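D-alanyl transferase DltD (Enterococcus faecalis, PDB 6O93) probably transfers D-alanine in the D-alanylation of lipoteichoic acid, as a membrane-associated enzyme of cell-wall biogenesis in a Gram-positive bacterium. Local coordinates at residues Tyr40-Gly45 and Lys97-Ile102; Asp266-Pro271 and Gln390-Leu395. All coordinates share one frame; numbering follows the deposited sequence.

Contact 1. Residues Tyr40-Gly45 and Lys97-Ile102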
loop_
_atom_site.group_PDB
_atom_site.type_symbol
_atom_site.label_atom_id
_atom_site.label_comp_id
_atom_site.label_asym_id
_atom_site.label_seq_id
_atom_site.Cartn_x
_atom_site.Cartn_y
_atom_site.Cartn_z
ATOM N N TYR A 40 13.878 -0.134 9.004
ATOM C CA TYR A 40 12.476 0.165 8.745
ATOM C C TYR A 40 11.993 -0.662 7.561
ATOM O O TYR A 40 12.546 -0.565 6.459
ATOM C CB TYR A 40 12.279 1.662 8.491
ATOM C CG TYR A 40 12.461 2.496 9.741
ATOM C CD1 TYR A 40 11.431 2.631 10.661
ATOM C CD2 TYR A 40 13.667 3.132 10.009
ATOM C CE1 TYR A 40 11.592 3.380 11.811
ATOM C CE2 TYR A 40 13.837 3.888 11.158
ATOM C CZ TYR A 40 12.795 4.007 12.056
ATOM O OH TYR A 40 12.953 4.752 13.204
ATOM N N VAL A 41 10.963 -1.470 7.794
ATOM C CA VAL A 41 10.363 -2.303 6.754
ATOM C C VAL A 41 9.223 -1.504 6.126
ATOM O O VAL A 41 8.242 -1.200 6.825
ATOM C CB VAL A 41 9.854 -3.633 7.327
ATOM C CG1 VAL A 41 9.276 -4.509 6.224
ATOM C CG2 VAL A 41 10.972 -4.364 8.060
ATOM N N PRO A 42 9.306 -1.139 4.846
ATOM C CA PRO A 42 8.209 -0.372 4.241
ATOM C C PRO A 42 6.940 -1.209 4.159
ATOM O O PRO A 42 6.957 -2.345 3.681
ATOM C CB PRO A 42 8.744 -0.012 2.850
ATOM C CG PRO A 42 9.750 -1.070 2.549
ATOM C CD PRO A 42 10.376 -1.426 3.872
ATOM N N PHE A 43 5.842 -0.637 4.646
ATOM C CA PHE A 43 4.509 -1.222 4.538
ATOM C C PHE A 43 3.765 -0.438 3.464
ATOM O O PHE A 43 3.260 0.656 3.726
ATOM C CB PHE A 43 3.755 -1.156 5.864
ATOM C CG PHE A 43 4.080 -2.266 6.819
ATOM C CD1 PHE A 43 5.386 -2.674 7.021
ATOM C CD2 PHE A 43 3.072 -2.879 7.546
ATOM C CE1 PHE A 43 5.679 -3.686 7.916
ATOM C CE2 PHE A 43 3.359 -3.889 8.442
ATOM C CZ PHE A 43 4.666 -4.293 8.627
ATOM N N PHE A 44 3.697 -0.998 2.258
ATOM C CA PHE A 44 2.935 -0.388 1.176
ATOM C C PHE A 44 1.469 -0.785 1.308
ATOM O O PHE A 44 1.139 -1.977 1.309
ATOM C CB PHE A 44 3.487 -0.821 -0.180
ATOM C CG PHE A 44 4.949 -0.521 -0.366
ATOM C CD1 PHE A 44 5.375 0.762 -0.674
ATOM C CD2 PHE A 44 5.897 -1.525 -0.239
ATOM C CE1 PHE A 44 6.719 1.039 -0.850
ATOM C CE2 PHE A 44 7.244 -1.253 -0.415
ATOM C CZ PHE A 44 7.656 0.031 -0.719
ATOM N N GLY A 45 0.593 0.209 1.422
ATOM C CA GLY A 45 -0.830 -0.044 1.552
ATOM C C GLY A 45 -1.653 1.205 1.317
ATOM O O GLY A 45 -1.237 2.093 0.568
ATOM N N LYS A 97 16.315 -5.883 0.234
ATOM C CA LYS A 97 15.706 -5.746 1.545
ATOM C C LYS A 97 14.321 -6.388 1.549
ATOM O O LYS A 97 13.911 -7.046 0.584
ATOM C CB LYS A 97 15.664 -4.268 1.938
ATOM C CG LYS A 97 17.053 -3.641 1.997
ATOM C CD LYS A 97 17.084 -2.374 2.827
ATOM C CE LYS A 97 18.510 -1.876 2.995
ATOM N NZ LYS A 97 19.192 -1.677 1.684
ATOM N N LYS A 98 13.599 -6.208 2.651
ATOM C CA LYS A 98 12.283 -6.798 2.829
ATOM C C LYS A 98 11.216 -5.714 2.865
ATOM O O LYS A 98 11.456 -4.595 3.327
ATOM C CB LYS A 98 12.223 -7.630 4.115
ATOM C CG LYS A 98 13.061 -8.894 4.061
ATOM C CD LYS A 98 12.831 -9.777 5.273
ATOM C CE LYS A 98 13.525 -11.118 5.111
ATOM N NZ LYS A 98 13.454 -11.939 6.347
ATOM N N ALA A 99 10.031 -6.058 2.368
ATOM C CA ALA A 99 8.911 -5.133 2.339
ATOM C C ALA A 99 7.620 -5.896 2.591
ATOM O O ALA A 99 7.562 -7.123 2.476
ATOM C CB ALA A 99 8.830 -4.386 1.002
ATOM N N VAL A 100 6.583 -5.148 2.952
ATOM C CA VAL A 100 5.243 -5.683 3.151
ATOM C C VAL A 100 4.299 -4.908 2.245
ATOM O O VAL A 100 4.370 -3.676 2.175
ATOM C CB VAL A 100 4.805 -5.587 4.624
ATOM C CG1 VAL A 100 3.386 -6.109 4.799
ATOM C CG2 VAL A 100 5.768 -6.357 5.514
ATOM N N PHE A 101 3.427 -5.630 1.544
ATOM C CA PHE A 101 2.506 -5.035 0.579
ATOM C C PHE A 101 1.097 -5.489 0.928
ATOM O O PHE A 101 0.778 -6.677 0.820
ATOM C CB PHE A 101 2.873 -5.437 -0.851
ATOM C CG PHE A 101 2.252 -4.566 -1.908
ATOM C CD1 PHE A 101 0.917 -4.711 -2.250
ATOM C CD2 PHE A 101 3.005 -3.609 -2.564
ATOM C CE1 PHE A 101 0.344 -3.913 -3.222
ATOM C CE2 PHE A 101 2.438 -2.805 -3.539
ATOM C CZ PHE A 101 1.106 -2.959 -3.867
ATOM N N ILE A 102 0.252 -4.551 1.341
ATOM C CA ILE A 102 -1.111 -4.856 1.756
ATOM C C ILE A 102 -2.037 -4.538 0.589
ATOM O O ILE A 102 -2.258 -3.371 0.249
ATOM C CB ILE A 102 -1.503 -4.080 3.018
ATOM C CG1 ILE A 102 -0.610 -4.517 4.183
ATOM C CG2 ILE A 102 -2.974 -4.318 3.351
ATOM C CD1 ILE A 102 -0.776 -3.693 5.428
#

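Contact 2. Residues Asp266-Pro271 and Gln390-Leu395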
loop_
_atom_site.group_PDB
_atom_site.type_symbol
_atom_site.label_atom_id
_atom_site.label_comp_id
_atom_site.label_asym_id
_atom_site.label_seq_id
_atom_site.Cartn_x
_atom_site.Cartn_y
_atom_site.Cartn_z
ATOM N N ASP A 266 -18.045 -5.715 -8.326
ATOM C CA ASP A 266 -17.216 -6.749 -8.928
ATOM C C ASP A 266 -15.795 -6.222 -9.049
ATOM O O ASP A 266 -15.575 -5.164 -9.646
ATOM C CB ASP A 266 -17.773 -7.144 -10.300
ATOM C CG ASP A 266 -17.145 -8.402 -10.850
ATOM O OD1 ASP A 266 -16.145 -8.877 -10.272
ATOM O OD2 ASP A 266 -17.662 -8.920 -11.863
ATOM N N TYR A 267 -14.838 -6.958 -8.484
ATOM C CA TYR A 267 -13.432 -6.572 -8.504
ATOM C C TYR A 267 -12.580 -7.505 -9.357
ATOM O O TYR A 267 -11.349 -7.466 -9.257
ATOM C CB TYR A 267 -12.868 -6.536 -7.082
ATOM C CG TYR A 267 -13.589 -5.623 -6.117
ATOM C CD1 TYR A 267 -14.052 -4.374 -6.511
ATOM C CD2 TYR A 267 -13.800 -6.011 -4.801
ATOM C CE1 TYR A 267 -14.708 -3.541 -5.618
ATOM C CE2 TYR A 267 -14.452 -5.188 -3.904
ATOM C CZ TYR A 267 -14.904 -3.957 -4.314
ATOM O OH TYR A 267 -15.551 -3.145 -3.412
ATOM N N ARG A 268 -13.198 -8.346 -10.186
ATOM C CA ARG A 268 -12.443 -9.329 -10.954
ATOM C C ARG A 268 -11.764 -8.735 -12.181
ATOM O O ARG A 268 -10.793 -9.320 -12.673
ATOM C CB ARG A 268 -13.362 -10.473 -11.388
ATOM C CG ARG A 268 -13.914 -11.299 -10.235
ATOM C CD ARG A 268 -14.934 -12.311 -10.728
ATOM N NE ARG A 268 -16.077 -11.650 -11.350
ATOM C CZ ARG A 268 -16.974 -12.260 -12.119
ATOM N NH1 ARG A 268 -16.871 -13.557 -12.374
ATOM N NH2 ARG A 268 -17.972 -11.565 -12.640
ATOM N N PHE A 269 -12.242 -7.599 -12.685
ATOM C CA PHE A 269 -11.727 -7.005 -13.913
ATOM C C PHE A 269 -11.326 -5.565 -13.630
ATOM O O PHE A 269 -12.151 -4.769 -13.166
ATOM C CB PHE A 269 -12.775 -7.072 -15.026
ATOM C CG PHE A 269 -13.501 -8.387 -15.087
ATOM C CD1 PHE A 269 -12.877 -9.516 -15.593
ATOM C CD2 PHE A 269 -14.805 -8.495 -14.631
ATOM C CE1 PHE A 269 -13.542 -10.726 -15.649
ATOM C CE2 PHE A 269 -15.474 -9.705 -14.684
ATOM C CZ PHE A 269 -14.842 -10.821 -15.195
ATOM N N SER A 270 -10.067 -5.228 -13.908
ATOM C CA SER A 270 -9.577 -3.907 -13.539
ATOM C C SER A 270 -8.225 -3.587 -14.167
ATOM O O SER A 270 -7.368 -4.474 -14.290
ATOM C CB SER A 270 -9.461 -3.800 -12.017
ATOM O OG SER A 270 -8.971 -2.527 -11.640
ATOM N N PRO A 271 -7.990 -2.334 -14.568
ATOM C CA PRO A 271 -6.616 -1.918 -14.888
ATOM C C PRO A 271 -5.674 -2.024 -13.705
ATOM O O PRO A 271 -4.452 -1.996 -13.899
ATOM C CB PRO A 271 -6.784 -0.460 -15.341
ATOM C CG PRO A 271 -8.210 -0.334 -15.732
ATOM C CD PRO A 271 -8.965 -1.263 -14.840
ATOM N N GLN A 390 -9.224 -10.813 -17.539
ATOM C CA GLN A 390 -9.300 -12.267 -17.472
ATOM C C GLN A 390 -10.255 -12.710 -16.372
ATOM O O GLN A 390 -10.193 -12.218 -15.240
ATOM C CB GLN A 390 -7.912 -12.859 -17.232
ATOM C CG GLN A 390 -7.892 -14.372 -17.091
ATOM C CD GLN A 390 -8.408 -15.092 -18.323
ATOM O OE1 GLN A 390 -8.000 -14.800 -19.447
ATOM N NE2 GLN A 390 -9.312 -16.043 -18.115
ATOM N N ASN A 391 -11.135 -13.642 -16.707
ATOM C CA ASN A 391 -12.007 -14.246 -15.712
ATOM C C ASN A 391 -11.220 -15.284 -14.921
ATOM O O ASN A 391 -10.658 -16.208 -15.520
ATOM C CB ASN A 391 -13.208 -14.893 -16.384
ATOM C CG ASN A 391 -14.304 -15.234 -15.402
ATOM O OD1 ASN A 391 -14.065 -15.894 -14.389
ATOM N ND2 ASN A 391 -15.514 -14.769 -15.686
ATOM N N PRO A 392 -11.146 -15.178 -13.592
ATOM C CA PRO A 392 -10.271 -16.074 -12.828
ATOM C C PRO A 392 -10.850 -17.451 -12.542
ATOM O O PRO A 392 -10.173 -18.252 -11.888
ATOM C CB PRO A 392 -10.052 -15.295 -11.525
ATOM C CG PRO A 392 -11.294 -14.516 -11.352
ATOM C CD PRO A 392 -11.744 -14.135 -12.737
ATOM N N LEU A 393 -12.062 -17.764 -13.003
ATOM C CA LEU A 393 -12.615 -19.091 -12.752
ATOM C C LEU A 393 -11.774 -20.188 -13.388
ATOM O O LEU A 393 -11.824 -21.337 -12.934
ATOM C CB LEU A 393 -14.058 -19.173 -13.262
ATOM C CG LEU A 393 -14.290 -19.182 -14.776
ATOM C CD1 LEU A 393 -14.143 -20.582 -15.368
ATOM C CD2 LEU A 393 -15.664 -18.607 -15.098
ATOM N N VAL A 394 -11.002 -19.863 -14.429
ATOM C CA VAL A 394 -10.168 -20.860 -15.097
ATOM C C VAL A 394 -8.837 -21.085 -14.401
ATOM O O VAL A 394 -8.131 -22.043 -14.736
ATOM C CB VAL A 394 -9.883 -20.458 -16.558
ATOM C CG1 VAL A 394 -11.183 -20.276 -17.331
ATOM C CG2 VAL A 394 -9.038 -19.185 -16.611
ATOM N N LEU A 395 -8.474 -20.238 -13.438
ATOM C CA LEU A 395 -7.144 -20.297 -12.856
ATOM C C LEU A 395 -7.046 -21.404 -11.805
ATOM O O LEU A 395 -8.041 -21.754 -11.163
ATOM C CB LEU A 395 -6.788 -18.958 -12.219
ATOM C CG LEU A 395 -6.761 -17.754 -13.163
ATOM C CD1 LEU A 395 -6.593 -16.464 -12.368
ATOM C CD2 LEU A 395 -5.656 -17.900 -14.205
HETATM O O HOH W 1 -15.085 -15.609 -12.001
#

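Contact 1. Residues Tyr40-Gly45 and Lys97-Ile102
Phe43 holds CG anti to its carbonyl carbon (chi1 -83°), and Val100 turns CG2 the same way, anti to its own carbonyl carbon. In this bridged pair, whose side chains rise from the same face of the sheet, these torsions lay Val100 CB and CG2 along the Phe43 ring. Val100 CB sits 3.9 Å from the centroid of the Phe43 ring, only 14° off the ring normal, a CH-pi contact over one face. Further out, Val100 CG2 closes on Phe43 CE1 at 3.6 Å, while CG1 of Val41 packs against the same methyl. Helix 352-367 covers this apolar patch, with Val362 touching both Phe43 and Val100.

On the opposite face of the sheet, Phe101 swings CG anti to its backbone N (chi1 -163°), which brings its CD2 obliquely to within 3.7 Å of Phe44 CB. The Phe44 ring meets Ala99 by its edge, CE2 to CB at 3.8 Å, and Pro42 CG touches that same methyl. Val86, Ile87 and Met90 of helix 80-90 pack on Phe44 here.

Between the two faces, Val100 spends both backbone polar groups on the neighbouring strand: its N donates to Pro42 O at 2.9 Å and its O accepts from Phe44 N at 2.8 Å. One step on, Ile102 N reaches Phe44 O at 2.7 Å. Phe43 points its own N and O the other way, to Phe71 and Leu73, so strand 40-44 is bonded along both sides.

This is the parallel pairing of two inner strands in a five-stranded sheet with helices on both faces. The strand order 2-1-3-4-5, with strand 40-44 running into the loop that supplies Ser46 and Glu48 to the sodium site, is consistent with the SGNH-hydrolase-like alpha/beta fold expected of the DltD family.

Contact 2. Residues Asp266-Pro271 and Gln390-Leu395
Phe269 and Asn391 meet edge-on: CE1 of the ring comes to 3.8 Å from Asn391 CA, close to the ring plane, and the same CE1 lies 3.7 Å from Gln390 O. Alongside, Arg268 and Asn391 send their side chains the same way, with guanidinium and amide planes 83° apart. No direct hydrogen bond joins residues 266-271 to 390-395; a water bridges them instead. Lying at the edge of the guanidinium and in its plane, this water accepts from Arg268 NH1 at 2.7 Å and donates to Asn391 OD1 at 2.6 Å. Beneath the polar tips the contact is looser, Arg268 CD facing Pro392 CD at 4.2 Å.

Each partner of the water is held by its own loop. Arg268 bends at chi3 (-61°), which presents the guanidinium side-on to Asp266: NH2 bonds OD2 at 2.8 Å in a salt bridge and NE bonds OD1 at 3.0 Å, both on the syn side of the carboxylate. Asp266 OD1 also takes Arg268 N from above the carboxylate plane, closing an Asx turn. Asn391 makes a second Asx turn, its OD1 accepting from Leu393 N at 3.1 Å in the carbonyl plane, so that one oxygen serves both the turn and the water. The Phe269 ring adds to the setting of Arg268, covering its CB with one face and laying CZ over the centre of the guanidinium. Next door, Gln390 folds its amide back so that NE2 donates to Asn391 O.

Further out, Lys318 of helix 309-324 bonds through NZ to both Arg268 O and Gln390 O, a bridge between the two main chains. Ser270 OG caps Glu272 N where helix 272-285 begins, and also bonds Val109 O.

Overall arrangement
The two contacts follow one another along the chain and do not touch: their centres are about 26 Å apart and their nearest atoms about 12 Å. Contact 1 is in the buried core, with the Ile102 side chain about 7 Å from the bound sodium ion, whereas contact 2 joins surface loops whose centre is about 21 Å from that of the chain. The segment beyond strand 98-102 lies between them, for Trp107 touches Phe101 while Phe108 and Val109 meet Ser270. Residues 266-271 also lead through helix 272-285 to strand 289-294, which flanks 98-102 on the side away from 40-44. Just past Gly45, Ser47 forms a possible charge-relay triad with His349 and Asp346, which would put contact 1 beside the probable active site.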